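Local coordinates for sister chromatid cohesion protein (PDB 5T8V) that probably loads cohesin onto chromatin, this chain being its HEAT-repeat C-terminal fragment, at residues Ala52-Pro57 against Leu87-Ser92; Val78-Leu83 against Gly139-Lys144; Arg95-Leu100 against Leu156-Arg161; Ala126-Arg131 against Ala200-Ser205; Ser133-Cys138 against Leu204-Glu209. One frame throughout, in Å; residues are numbered along the deposited sequence.

Interaction 1: Ala52-Pro57 against Leu87-Ser92; sequences ATLAAP and LRLCDS
Strand 52-54, one arm of the small antiparallel pair it forms with strand 44-46, sets Ala52, Thr53 and Leu54 against Leu89 and Ser92 of helix 81-96. The strand runs roughly crosswise to the helix: the two short segments make an angle of 105°, and their axes come within 7.2 Å. Leu89 carries most of the contact. Its CD1 lies 3.9 Å from Leu54 CD1 and just as near Leu54 CG, and the two side chains cross obliquely. The other methyl, Leu89 CD2, lies against the strand backbone, 3.7 Å from Ala52 O. In a chain of helices and loops, this strand pair is one of only two small ones; Thr53 and Ile45 are joined by backbone hydrogen bonding across it, and helix 9-36 covers the leucines, with Ala27 and Val31 on Leu54 and Phe28 on Leu89. Thr53 meets the next turn of the helix with carbon: OG1 sits between N and the carbonyl carbon (chi1 60°), while CG2 lies beside the backbone N, 3.7 Å from Ser92 CB. Ser92 in turn spends its hydroxyl on its own helix, OG donating to Arg88 O at 3.2 Å from 36° above the carbonyl plane; the same oxygen also accepts from Ser92 N.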
# COMPACT_ATOMS: atom_id res chain seq x y z
N ALA A 52 -26.00 -46.95 -59.14
CA ALA A 52 -24.59 -47.21 -58.90
C ALA A 52 -23.85 -45.88 -58.79
O ALA A 52 -23.91 -45.05 -59.71
CB ALA A 52 -23.99 -48.07 -60.02
N THR A 53 -23.16 -45.66 -57.68
CA THR A 53 -22.64 -44.35 -57.34
C THR A 53 -21.14 -44.27 -57.63
O THR A 53 -20.50 -45.24 -58.05
CB THR A 53 -22.92 -44.03 -55.87
OG1 THR A 53 -22.29 -45.00 -55.04
CG2 THR A 53 -24.42 -44.03 -55.61
N LEU A 54 -20.58 -43.08 -57.42
CA LEU A 54 -19.15 -42.87 -57.57
C LEU A 54 -18.46 -43.04 -56.23
O LEU A 54 -18.97 -42.61 -55.19
CB LEU A 54 -18.87 -41.47 -58.13
CG LEU A 54 -19.44 -41.16 -59.52
CD1 LEU A 54 -19.26 -39.69 -59.85
CD2 LEU A 54 -18.78 -42.02 -60.58
N ALA A 55 -17.30 -43.69 -56.24
CA ALA A 55 -16.56 -43.94 -55.01
C ALA A 55 -15.93 -42.65 -54.50
O ALA A 55 -15.80 -41.65 -55.22
CB ALA A 55 -15.49 -45.00 -55.23
N ALA A 56 -15.52 -42.67 -53.23
CA ALA A 56 -14.95 -41.47 -52.62
C ALA A 56 -13.70 -40.97 -53.34
O ALA A 56 -13.57 -39.75 -53.50
CB ALA A 56 -14.65 -41.74 -51.14
N PRO A 57 -12.77 -41.82 -53.78
CA PRO A 57 -11.56 -41.30 -54.43
C PRO A 57 -11.85 -40.65 -55.78
O PRO A 57 -11.35 -39.56 -56.08
CB PRO A 57 -10.68 -42.55 -54.60
CG PRO A 57 -11.24 -43.55 -53.65
CD PRO A 57 -12.71 -43.28 -53.60
N LEU A 87 -24.74 -34.70 -60.64
CA LEU A 87 -25.55 -34.35 -59.47
C LEU A 87 -26.52 -35.46 -59.12
O LEU A 87 -26.87 -35.63 -57.94
CB LEU A 87 -26.30 -33.04 -59.72
CG LEU A 87 -25.49 -31.75 -59.56
CD1 LEU A 87 -26.29 -30.56 -60.04
CD2 LEU A 87 -25.05 -31.55 -58.11
N ARG A 88 -26.97 -36.24 -60.11
CA ARG A 88 -27.86 -37.35 -59.81
C ARG A 88 -27.11 -38.49 -59.13
O ARG A 88 -27.60 -39.07 -58.16
CB ARG A 88 -28.53 -37.85 -61.09
CG ARG A 88 -29.79 -38.67 -60.83
CD ARG A 88 -30.20 -39.50 -62.04
NE ARG A 88 -31.53 -40.09 -61.87
CZ ARG A 88 -31.80 -41.15 -61.11
NH1 ARG A 88 -30.83 -41.75 -60.44
NH2 ARG A 88 -33.04 -41.60 -61.02
N LEU A 89 -25.92 -38.83 -59.63
CA LEU A 89 -25.09 -39.82 -58.95
C LEU A 89 -24.82 -39.40 -57.51
O LEU A 89 -24.91 -40.22 -56.58
CB LEU A 89 -23.78 -40.02 -59.71
CG LEU A 89 -23.90 -40.46 -61.17
CD1 LEU A 89 -22.52 -40.53 -61.81
CD2 LEU A 89 -24.60 -41.81 -61.29
N CYS A 90 -24.48 -38.13 -57.31
CA CYS A 90 -24.31 -37.61 -55.95
C CYS A 90 -25.57 -37.83 -55.13
O CYS A 90 -25.52 -38.29 -53.99
CB CYS A 90 -23.93 -36.13 -55.99
SG CYS A 90 -22.31 -35.78 -56.71
N ASP A 91 -26.73 -37.50 -55.71
CA ASP A 91 -27.98 -37.65 -54.97
C ASP A 91 -28.24 -39.10 -54.62
O ASP A 91 -28.86 -39.39 -53.58
CB ASP A 91 -29.14 -37.08 -55.79
CG ASP A 91 -30.43 -36.99 -54.98
OD1 ASP A 91 -30.62 -35.98 -54.28
OD2 ASP A 91 -31.24 -37.94 -55.05
N SER A 92 -27.79 -40.04 -55.45
CA SER A 92 -27.92 -41.45 -55.13
C SER A 92 -27.03 -41.83 -53.96
O SER A 92 -27.47 -42.47 -53.00
CB SER A 92 -27.59 -42.30 -56.36
OG SER A 92 -28.48 -42.03 -57.43

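Interaction 2: Val78-Leu83 against Gly139-Lys144; sequences VPLDDL and GGREEK
Leu80 and Glu143 bring their CA atoms to 8.2 Å, the closest CA pair between two largely irregular segments. Residues 78-83 turn into the start of helix 81-96, whereas 139-144 is part of the loop between helices 120-136 and 149-172. Side chains bridge the space, chiefly Arg141. Its chain bends at chi3 (66°), turning NE out of the extended line, and NH1 donates to Val78 O at 2.9 Å. The oxygen receives it in the carbonyl plane, on a lone pair, but lies 30° out of the guanidinium plane, and the bond is bent, 135° at the hydrogen. NH1 also bonds Phe75 O. Leu83 CD1 rests over one face of the guanidinium, 4.2 Å above the plane and toward its rim. Within the loop, Glu143 reaches back to Arg141: NH2 to OE2, 3.2 Å, is a salt bridge whose hydrogen bond is weak, and NE to OE1 is weak too. Leu80 and the stem of Glu143 run alongside each other, pointing opposite ways, with Leu80 CD1 3.7 Å from Glu143 CG. One guanidinium thus serves two backbone carbonyls and a carboxylate, and Glu143 probably offsets part of its charge in a partly buried place.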
# COMPACT_ATOMS: atom_id res chain seq x y z
N VAL A 78 -18.38 -26.50 -69.49
CA VAL A 78 -18.71 -27.90 -69.19
C VAL A 78 -20.14 -28.17 -69.65
O VAL A 78 -21.05 -27.41 -69.30
CB VAL A 78 -18.55 -28.20 -67.69
CG1 VAL A 78 -19.13 -29.57 -67.34
CG2 VAL A 78 -17.08 -28.13 -67.30
N PRO A 79 -20.38 -29.22 -70.43
CA PRO A 79 -21.75 -29.50 -70.87
C PRO A 79 -22.71 -29.59 -69.69
O PRO A 79 -22.47 -30.32 -68.73
CB PRO A 79 -21.62 -30.84 -71.60
CG PRO A 79 -20.21 -30.88 -72.06
CD PRO A 79 -19.41 -30.17 -71.00
N LEU A 80 -23.80 -28.84 -69.77
CA LEU A 80 -24.81 -28.86 -68.72
C LEU A 80 -25.39 -30.26 -68.54
O LEU A 80 -25.42 -30.80 -67.43
CB LEU A 80 -25.92 -27.86 -69.04
CG LEU A 80 -27.15 -27.88 -68.14
CD1 LEU A 80 -26.83 -27.32 -66.76
CD2 LEU A 80 -28.30 -27.13 -68.79
N ASP A 81 -25.84 -30.87 -69.65
CA ASP A 81 -26.61 -32.11 -69.56
C ASP A 81 -25.89 -33.19 -68.77
O ASP A 81 -26.55 -34.01 -68.12
CB ASP A 81 -26.93 -32.62 -70.97
CG ASP A 81 -28.32 -32.21 -71.43
OD1 ASP A 81 -28.87 -31.23 -70.88
OD2 ASP A 81 -28.86 -32.87 -72.34
N ASP A 82 -24.56 -33.23 -68.80
CA ASP A 82 -23.81 -34.24 -68.08
C ASP A 82 -23.30 -33.75 -66.72
O ASP A 82 -22.53 -34.45 -66.07
CB ASP A 82 -22.65 -34.77 -68.93
CG ASP A 82 -21.60 -33.72 -69.24
OD1 ASP A 82 -21.44 -32.76 -68.45
OD2 ASP A 82 -20.92 -33.86 -70.28
N LEU A 83 -23.72 -32.55 -66.30
CA LEU A 83 -23.54 -32.14 -64.91
C LEU A 83 -24.76 -32.50 -64.06
O LEU A 83 -24.61 -32.84 -62.88
CB LEU A 83 -23.28 -30.63 -64.83
CG LEU A 83 -21.83 -30.17 -64.95
CD1 LEU A 83 -21.76 -28.65 -65.08
CD2 LEU A 83 -21.00 -30.63 -63.76
N GLY A 139 -19.95 -22.48 -58.75
CA GLY A 139 -19.30 -22.20 -60.02
C GLY A 139 -19.78 -20.94 -60.71
O GLY A 139 -19.20 -20.52 -61.72
N GLY A 140 -20.83 -20.31 -60.18
CA GLY A 140 -21.37 -19.11 -60.77
C GLY A 140 -22.27 -19.33 -61.97
O GLY A 140 -22.72 -18.34 -62.56
N ARG A 141 -22.55 -20.57 -62.34
CA ARG A 141 -23.44 -20.84 -63.46
C ARG A 141 -24.88 -20.51 -63.09
O ARG A 141 -25.27 -20.54 -61.92
CB ARG A 141 -23.31 -22.29 -63.91
CG ARG A 141 -21.98 -22.63 -64.58
CD ARG A 141 -21.87 -24.11 -64.89
NE ARG A 141 -22.83 -24.53 -65.92
CZ ARG A 141 -22.53 -25.00 -67.12
NH1 ARG A 141 -21.26 -25.14 -67.50
NH2 ARG A 141 -23.50 -25.35 -67.96
N GLU A 142 -25.68 -20.20 -64.11
CA GLU A 142 -27.03 -19.68 -63.91
C GLU A 142 -28.12 -20.73 -64.08
O GLU A 142 -29.26 -20.48 -63.66
CB GLU A 142 -27.29 -18.53 -64.88
CG GLU A 142 -26.39 -17.33 -64.67
CD GLU A 142 -26.64 -16.23 -65.69
OE1 GLU A 142 -27.79 -16.10 -66.15
OE2 GLU A 142 -25.68 -15.51 -66.03
N GLU A 143 -27.83 -21.87 -64.69
CA GLU A 143 -28.86 -22.88 -64.91
C GLU A 143 -29.47 -23.31 -63.58
O GLU A 143 -28.76 -23.54 -62.59
CB GLU A 143 -28.27 -24.09 -65.63
CG GLU A 143 -27.83 -23.81 -67.06
CD GLU A 143 -26.40 -23.32 -67.15
OE1 GLU A 143 -25.80 -23.03 -66.09
OE2 GLU A 143 -25.87 -23.23 -68.28
N LYS A 144 -30.80 -23.43 -63.56
CA LYS A 144 -31.51 -23.78 -62.34
C LYS A 144 -31.33 -25.25 -61.97
O LYS A 144 -31.48 -25.60 -60.79
CB LYS A 144 -32.99 -23.46 -62.48
CG LYS A 144 -33.29 -22.01 -62.84
CD LYS A 144 -32.89 -21.05 -61.73
CE LYS A 144 -33.24 -19.61 -62.08
NZ LYS A 144 -32.93 -18.67 -60.97

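Interaction 3: Arg95-Leu100 against Leu156-Arg161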
# COMPACT_ATOMS: atom_id res chain seq x y z
N ARG A 95 -28.73 -40.36 -50.87
CA ARG A 95 -29.92 -41.10 -50.47
C ARG A 95 -29.57 -42.45 -49.88
O ARG A 95 -30.32 -42.99 -49.06
CB ARG A 95 -30.87 -41.27 -51.66
CG ARG A 95 -31.65 -40.01 -52.03
CD ARG A 95 -32.69 -40.27 -53.11
NE ARG A 95 -32.10 -40.47 -54.43
CZ ARG A 95 -31.74 -41.65 -54.93
NH1 ARG A 95 -31.90 -42.77 -54.24
NH2 ARG A 95 -31.20 -41.71 -56.15
N GLN A 96 -28.44 -43.03 -50.29
CA GLN A 96 -28.03 -44.32 -49.74
C GLN A 96 -27.88 -44.25 -48.22
O GLN A 96 -28.36 -45.13 -47.50
CB GLN A 96 -26.72 -44.77 -50.39
CG GLN A 96 -26.16 -46.08 -49.83
CD GLN A 96 -27.09 -47.25 -50.04
OE1 GLN A 96 -28.00 -47.21 -50.87
NE2 GLN A 96 -26.87 -48.32 -49.29
N THR A 97 -27.22 -43.21 -47.72
CA THR A 97 -26.87 -43.11 -46.31
C THR A 97 -27.71 -42.08 -45.56
O THR A 97 -27.33 -41.64 -44.48
CB THR A 97 -25.38 -42.76 -46.16
OG1 THR A 97 -25.12 -41.50 -46.79
CG2 THR A 97 -24.51 -43.83 -46.80
N GLU A 98 -28.87 -41.70 -46.11
CA GLU A 98 -29.68 -40.67 -45.47
C GLU A 98 -30.22 -41.15 -44.13
O GLU A 98 -30.13 -40.44 -43.12
CB GLU A 98 -30.82 -40.24 -46.40
CG GLU A 98 -31.80 -41.35 -46.75
CD GLU A 98 -32.80 -40.93 -47.81
OE1 GLU A 98 -33.88 -41.55 -47.88
OE2 GLU A 98 -32.51 -39.98 -48.56
N SER A 99 -30.78 -42.36 -44.09
CA SER A 99 -31.31 -42.92 -42.86
C SER A 99 -30.29 -43.76 -42.10
O SER A 99 -30.54 -44.12 -40.95
CB SER A 99 -32.54 -43.79 -43.17
OG SER A 99 -33.56 -43.03 -43.79
N LEU A 100 -29.16 -44.07 -42.72
CA LEU A 100 -28.13 -44.87 -42.07
C LEU A 100 -27.65 -44.19 -40.79
O LEU A 100 -27.57 -42.96 -40.69
CB LEU A 100 -26.95 -45.08 -43.02
CG LEU A 100 -25.73 -45.81 -42.46
CD1 LEU A 100 -26.08 -47.24 -42.07
CD2 LEU A 100 -24.60 -45.79 -43.47
N LEU A 156 -25.90 -30.79 -45.03
CA LEU A 156 -26.02 -30.33 -43.65
C LEU A 156 -26.31 -31.49 -42.71
O LEU A 156 -25.72 -31.58 -41.62
CB LEU A 156 -27.11 -29.27 -43.56
CG LEU A 156 -27.48 -28.76 -42.17
CD1 LEU A 156 -26.26 -28.20 -41.44
CD2 LEU A 156 -28.57 -27.71 -42.29
N SER A 157 -27.21 -32.39 -43.10
CA SER A 157 -27.47 -33.57 -42.29
C SER A 157 -26.20 -34.37 -42.07
O SER A 157 -25.85 -34.71 -40.94
CB SER A 157 -28.54 -34.44 -42.96
OG SER A 157 -29.78 -33.75 -43.02
N LEU A 158 -25.47 -34.66 -43.15
CA LEU A 158 -24.24 -35.43 -43.02
C LEU A 158 -23.25 -34.75 -42.08
O LEU A 158 -22.57 -35.42 -41.30
CB LEU A 158 -23.59 -35.65 -44.39
CG LEU A 158 -23.97 -36.95 -45.10
CD1 LEU A 158 -23.35 -36.98 -46.49
CD2 LEU A 158 -23.52 -38.17 -44.30
N CYS A 159 -23.17 -33.42 -42.13
CA CYS A 159 -22.28 -32.71 -41.21
C CYS A 159 -22.72 -32.91 -39.77
O CYS A 159 -21.91 -33.24 -38.89
CB CYS A 159 -22.22 -31.23 -41.57
SG CYS A 159 -21.33 -30.88 -43.10
N LYS A 160 -24.02 -32.71 -39.50
CA LYS A 160 -24.52 -32.91 -38.14
C LYS A 160 -24.21 -34.32 -37.64
O LYS A 160 -23.65 -34.49 -36.55
CB LYS A 160 -26.02 -32.63 -38.08
CG LYS A 160 -26.37 -31.18 -37.76
CD LYS A 160 -27.74 -31.05 -37.09
CE LYS A 160 -28.84 -30.79 -38.10
NZ LYS A 160 -30.17 -30.66 -37.43
N ARG A 161 -24.58 -35.34 -38.42
CA ARG A 161 -24.40 -36.71 -37.96
C ARG A 161 -22.93 -37.09 -37.87
O ARG A 161 -22.56 -37.94 -37.05
CB ARG A 161 -25.14 -37.68 -38.88
CG ARG A 161 -26.59 -37.28 -39.15
CD ARG A 161 -27.49 -38.47 -39.41
NE ARG A 161 -27.06 -39.30 -40.53
CZ ARG A 161 -27.27 -39.01 -41.81
NH1 ARG A 161 -27.91 -37.90 -42.16
NH2 ARG A 161 -26.84 -39.84 -42.76
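Arg161 of helix 149-172 reaches the backbone oxygens of Thr97, Glu98 and Leu100, in the turn after helix 81-96. The Arg161 chain bends at chi3 (-58°), and three of those oxygens surround its guanidinium in different ways. Thr97 O lies at the edge, near the plane and close to NH2, but the angle is poor and the short separation doubtful, so it does not make a sound hydrogen bond. Glu98 O stands over one face, 3.1 Å above the plane and toward the rim. Leu100 O approaches NE obliquely at 3.7 Å. The attraction is probably that of a positive group among carbonyl dipoles. Van der Waals contact is slight: Leu158 CD2 lies 4.5 Å from Thr97 OG1. Around this partly buried join, Phe102 lies on both Leu158 and Arg161, and Leu119 meets Leu100. Helix 120-136 fills in alongside, its Ala126 touching Thr97 and Leu158, while Cys159 faces helix 190-213 and Leu156 faces helix 218-232.

Interaction 4: Ala126-Arg131 against Ala200-Ser205; sequences AIRAAR and AQKLLS
Arg131 and Lys202 lie at a slant to one another, the arginine presenting both an edge and a face. CG of Arg131 is anti to the backbone N (chi1 -176°) and the chain stays extended to NE, which donates a weak hydrogen bond to Lys202 O at 3.1 Å. That oxygen lies in the guanidinium plane, at its edge, and also accepts Ser205 OG at 3.0 Å. Lys202 CD sits over one face, 4.0 Å above the plane and near the rim. An alanine in place of Arg131 would probably cost Lys202 O its bond from NE and the Lys202 stem the guanidinium packed on it, and leave Gln63 without one of its partners. Segments 126-131 and 200-205, from two helices of this HEAT-repeat protein that are far apart in the chain, run in nearly the same direction, 26° apart, their axes 9.1 Å from each other. Between them Leu203 enters as the main apolar wedge, CD1 3.8 Å from Ala130 CB and CB 4.0 Å from Ile127 CG2. Arg128 adds a third cation: its NH2 lies 3.7 Å from Lys202 NZ, which is in the plane of its guanidinium. The repulsion is probably eased by Asp199, salt-bridged to Arg128 NE, and by a bound citrate, probably from the crystallisation liquor, that accepts from Lys202 NZ.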
# COMPACT_ATOMS: atom_id res chain seq x y z
N ALA A 126 -20.76 -40.80 -49.93
CA ALA A 126 -21.80 -39.80 -49.73
C ALA A 126 -21.21 -38.46 -49.29
O ALA A 126 -21.63 -37.41 -49.78
CB ALA A 126 -22.82 -40.30 -48.70
N ILE A 127 -20.25 -38.49 -48.37
CA ILE A 127 -19.60 -37.26 -47.91
C ILE A 127 -19.05 -36.48 -49.10
O ILE A 127 -19.39 -35.31 -49.34
CB ILE A 127 -18.50 -37.58 -46.89
CG1 ILE A 127 -19.11 -38.20 -45.63
CG2 ILE A 127 -17.70 -36.33 -46.53
CD1 ILE A 127 -18.10 -38.77 -44.66
N ARG A 128 -18.19 -37.14 -49.89
CA ARG A 128 -17.55 -36.44 -51.00
C ARG A 128 -18.52 -36.21 -52.16
O ARG A 128 -18.29 -35.31 -52.97
CB ARG A 128 -16.32 -37.22 -51.44
CG ARG A 128 -15.19 -37.10 -50.43
CD ARG A 128 -13.85 -37.49 -51.00
NE ARG A 128 -12.75 -37.08 -50.13
CZ ARG A 128 -12.17 -35.89 -50.16
NH1 ARG A 128 -12.56 -34.96 -51.02
NH2 ARG A 128 -11.18 -35.61 -49.32
N ALA A 129 -19.60 -36.99 -52.24
CA ALA A 129 -20.67 -36.66 -53.18
C ALA A 129 -21.28 -35.31 -52.82
O ALA A 129 -21.47 -34.45 -53.70
CB ALA A 129 -21.73 -37.76 -53.17
N ALA A 130 -21.60 -35.11 -51.54
CA ALA A 130 -22.10 -33.82 -51.09
C ALA A 130 -21.11 -32.71 -51.43
O ALA A 130 -21.49 -31.66 -51.96
CB ALA A 130 -22.38 -33.85 -49.59
N ARG A 131 -19.83 -32.93 -51.13
CA ARG A 131 -18.82 -31.93 -51.45
C ARG A 131 -18.86 -31.57 -52.93
O ARG A 131 -18.83 -30.38 -53.30
CB ARG A 131 -17.43 -32.42 -51.05
CG ARG A 131 -16.34 -31.39 -51.28
CD ARG A 131 -15.07 -31.73 -50.54
NE ARG A 131 -14.21 -30.56 -50.40
CZ ARG A 131 -13.22 -30.24 -51.22
NH1 ARG A 131 -12.93 -31.00 -52.27
NH2 ARG A 131 -12.50 -29.15 -50.99
N ALA A 200 -14.65 -35.48 -43.92
CA ALA A 200 -15.50 -34.61 -43.11
C ALA A 200 -14.98 -33.18 -43.11
O ALA A 200 -15.75 -32.23 -43.34
CB ALA A 200 -15.58 -35.16 -41.68
N GLN A 201 -13.69 -32.99 -42.85
CA GLN A 201 -13.11 -31.65 -42.90
C GLN A 201 -13.42 -30.97 -44.22
O GLN A 201 -13.94 -29.85 -44.26
CB GLN A 201 -11.60 -31.72 -42.69
CG GLN A 201 -11.15 -32.10 -41.28
CD GLN A 201 -9.65 -31.93 -41.10
OE1 GLN A 201 -8.97 -31.41 -41.98
NE2 GLN A 201 -9.14 -32.38 -39.96
N LYS A 202 -13.11 -31.65 -45.33
CA LYS A 202 -13.31 -31.07 -46.65
C LYS A 202 -14.76 -30.69 -46.88
O LYS A 202 -15.05 -29.67 -47.52
CB LYS A 202 -12.83 -32.05 -47.72
CG LYS A 202 -11.35 -32.39 -47.63
CD LYS A 202 -10.47 -31.25 -48.13
CE LYS A 202 -9.00 -31.63 -48.13
NZ LYS A 202 -8.72 -32.83 -48.98
N LEU A 203 -15.70 -31.48 -46.36
CA LEU A 203 -17.11 -31.14 -46.52
C LEU A 203 -17.47 -29.90 -45.72
O LEU A 203 -18.10 -28.97 -46.24
CB LEU A 203 -17.99 -32.32 -46.10
CG LEU A 203 -19.50 -32.06 -46.19
CD1 LEU A 203 -19.91 -31.68 -47.61
CD2 LEU A 203 -20.28 -33.28 -45.72
N LEU A 204 -17.09 -29.86 -44.44
CA LEU A 204 -17.40 -28.70 -43.61
C LEU A 204 -16.84 -27.42 -44.23
O LEU A 204 -17.56 -26.42 -44.40
CB LEU A 204 -16.85 -28.91 -42.20
CG LEU A 204 -17.49 -30.04 -41.40
CD1 LEU A 204 -16.64 -30.41 -40.21
CD2 LEU A 204 -18.88 -29.65 -40.94
N SER A 205 -15.55 -27.43 -44.58
CA SER A 205 -14.96 -26.27 -45.23
C SER A 205 -15.69 -25.94 -46.52
O SER A 205 -15.87 -24.76 -46.87
CB SER A 205 -13.48 -26.51 -45.49
OG SER A 205 -13.29 -27.40 -46.58

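Interaction 5: Ser133-Cys138 against Leu204-Glu209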
# COMPACT_ATOMS: atom_id res chain seq x y z
N SER A 133 -21.41 -31.84 -55.02
CA SER A 133 -22.63 -31.07 -55.29
C SER A 133 -22.43 -29.60 -54.92
O SER A 133 -22.72 -28.70 -55.72
CB SER A 133 -23.80 -31.66 -54.52
OG SER A 133 -24.09 -32.98 -54.97
N MET A 134 -21.95 -29.34 -53.70
CA MET A 134 -21.74 -27.96 -53.27
C MET A 134 -20.81 -27.23 -54.22
O MET A 134 -21.13 -26.13 -54.70
CB MET A 134 -21.19 -27.94 -51.84
CG MET A 134 -22.08 -28.63 -50.81
SD MET A 134 -23.78 -28.02 -50.80
CE MET A 134 -24.63 -29.40 -51.57
N ARG A 135 -19.64 -27.81 -54.51
CA ARG A 135 -18.70 -27.15 -55.41
C ARG A 135 -19.36 -26.84 -56.75
O ARG A 135 -19.13 -25.76 -57.31
CB ARG A 135 -17.47 -28.02 -55.61
CG ARG A 135 -16.52 -27.48 -56.66
CD ARG A 135 -15.11 -27.99 -56.44
NE ARG A 135 -14.50 -27.39 -55.26
CZ ARG A 135 -13.40 -27.85 -54.68
NH1 ARG A 135 -12.78 -28.92 -55.16
NH2 ARG A 135 -12.91 -27.24 -53.61
N ILE A 136 -20.17 -27.76 -57.27
CA ILE A 136 -20.92 -27.48 -58.49
C ILE A 136 -21.80 -26.26 -58.30
O ILE A 136 -21.98 -25.45 -59.23
CB ILE A 136 -21.73 -28.72 -58.91
CG1 ILE A 136 -20.78 -29.80 -59.43
CG2 ILE A 136 -22.77 -28.35 -59.98
CD1 ILE A 136 -21.44 -31.15 -59.65
N MET A 137 -22.38 -26.10 -57.11
CA MET A 137 -23.16 -24.90 -56.81
C MET A 137 -22.29 -23.69 -56.51
O MET A 137 -22.84 -22.61 -56.26
CB MET A 137 -24.10 -25.16 -55.63
CG MET A 137 -25.38 -25.88 -56.02
SD MET A 137 -26.53 -26.05 -54.65
CE MET A 137 -25.72 -27.31 -53.69
N CYS A 138 -20.96 -23.82 -56.54
CA CYS A 138 -20.05 -22.71 -56.32
C CYS A 138 -19.32 -22.29 -57.59
O CYS A 138 -18.19 -21.80 -57.53
CB CYS A 138 -19.04 -23.05 -55.23
SG CYS A 138 -19.76 -23.17 -53.58
N LEU A 204 -17.09 -29.86 -44.44
CA LEU A 204 -17.40 -28.70 -43.61
C LEU A 204 -16.84 -27.42 -44.23
O LEU A 204 -17.56 -26.42 -44.40
CB LEU A 204 -16.85 -28.91 -42.20
CG LEU A 204 -17.49 -30.04 -41.40
CD1 LEU A 204 -16.64 -30.41 -40.21
CD2 LEU A 204 -18.88 -29.65 -40.94
N SER A 205 -15.55 -27.43 -44.58
CA SER A 205 -14.96 -26.27 -45.23
C SER A 205 -15.69 -25.94 -46.52
O SER A 205 -15.87 -24.76 -46.87
CB SER A 205 -13.48 -26.51 -45.49
OG SER A 205 -13.29 -27.40 -46.58
N MET A 206 -16.13 -26.96 -47.25
CA MET A 206 -16.87 -26.71 -48.48
C MET A 206 -18.20 -26.01 -48.21
O MET A 206 -18.67 -25.23 -49.04
CB MET A 206 -17.12 -28.02 -49.24
CG MET A 206 -17.76 -27.81 -50.61
SD MET A 206 -16.76 -26.78 -51.70
CE MET A 206 -18.00 -25.63 -52.29
N MET A 207 -18.82 -26.29 -47.06
CA MET A 207 -20.03 -25.56 -46.68
C MET A 207 -19.70 -24.11 -46.35
O MET A 207 -20.42 -23.19 -46.77
CB MET A 207 -20.71 -26.24 -45.49
CG MET A 207 -21.13 -27.67 -45.75
SD MET A 207 -22.37 -27.82 -47.05
CE MET A 207 -23.80 -27.10 -46.25
N SER A 208 -18.62 -23.89 -45.59
CA SER A 208 -18.16 -22.53 -45.34
C SER A 208 -18.02 -21.76 -46.64
O SER A 208 -18.44 -20.60 -46.73
CB SER A 208 -16.83 -22.54 -44.59
OG SER A 208 -17.01 -22.96 -43.24
N GLU A 209 -17.44 -22.39 -47.66
CA GLU A 209 -17.35 -21.74 -48.96
C GLU A 209 -18.74 -21.54 -49.57
O GLU A 209 -19.02 -20.47 -50.13
CB GLU A 209 -16.47 -22.57 -49.90
CG GLU A 209 -16.33 -22.00 -51.30
CD GLU A 209 -15.45 -22.86 -52.19
OE1 GLU A 209 -14.69 -23.69 -51.65
OE2 GLU A 209 -15.52 -22.70 -53.42
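Arg135 NH1 has two polar partners, a bound citrate oxygen and, more weakly, Gln63 O, while the stem of the same side chain rests against Met206 of helix 190-213. The citrate probably came from the crystallisation liquor. Across the contact itself no hydrogen bond forms; sulfur and methyl groups do the work. CG of Met206 is anti to the backbone N (chi1 -174°) and lies 3.6 Å from Met134 CB; from there the chain bends twice. Its terminal CE comes to rest 3.3 Å from Cys138 SG, 3.5 Å from Arg135 N and 4.1 Å from Arg135 CB. Met207 adds a second thioether, SD lying 3.9 Å from Met134 CG. An alanine in place of Met206 would probably open a gap bordered by Met134, Arg135 and Cys138, freeing the cysteine side chain to shift. At the margin, Glu209 stretches out fully extended from its backbone. Its OE1 stays 4.4 Å from Arg135 NH2, near the plane of that guanidinium but too far for a salt bridge, and OE2 pairs with Lys213 while brushing Cys138 CB at 4.0 Å. Flexible, weakly polar sulfur side chains therefore fill the join near the C-terminal part of helix 120-136, with Arg135 and Glu209 beside it, opposite charges probably attracting each other only loosely.

In the fold
Interactions 4 and 5 join the same two helices, 120-136 and 190-213, with centres 8 Å apart; both are buried, but interaction 4 mixes leucine packing with arginine and lysine, whereas interaction 5 relies on methionine and cysteine. Interaction 1 is buried as well and, like interactions 3 and 5, has no hydrogen bond between its segments. It touches both interactions 4 and 5 through Cys90, which meets Ala129 and Ser133. Interactions 2 and 3 lie at opposite ends of helix 81-96, centres 25 Å apart, and are only partly buried. Each brings an arginine to backbone carbonyls: a true hydrogen bond in interaction 2, closeness alone in interaction 3. Cys159 of 156-161 packs on Leu203 and Leu204, tying interaction 3 to interaction 4.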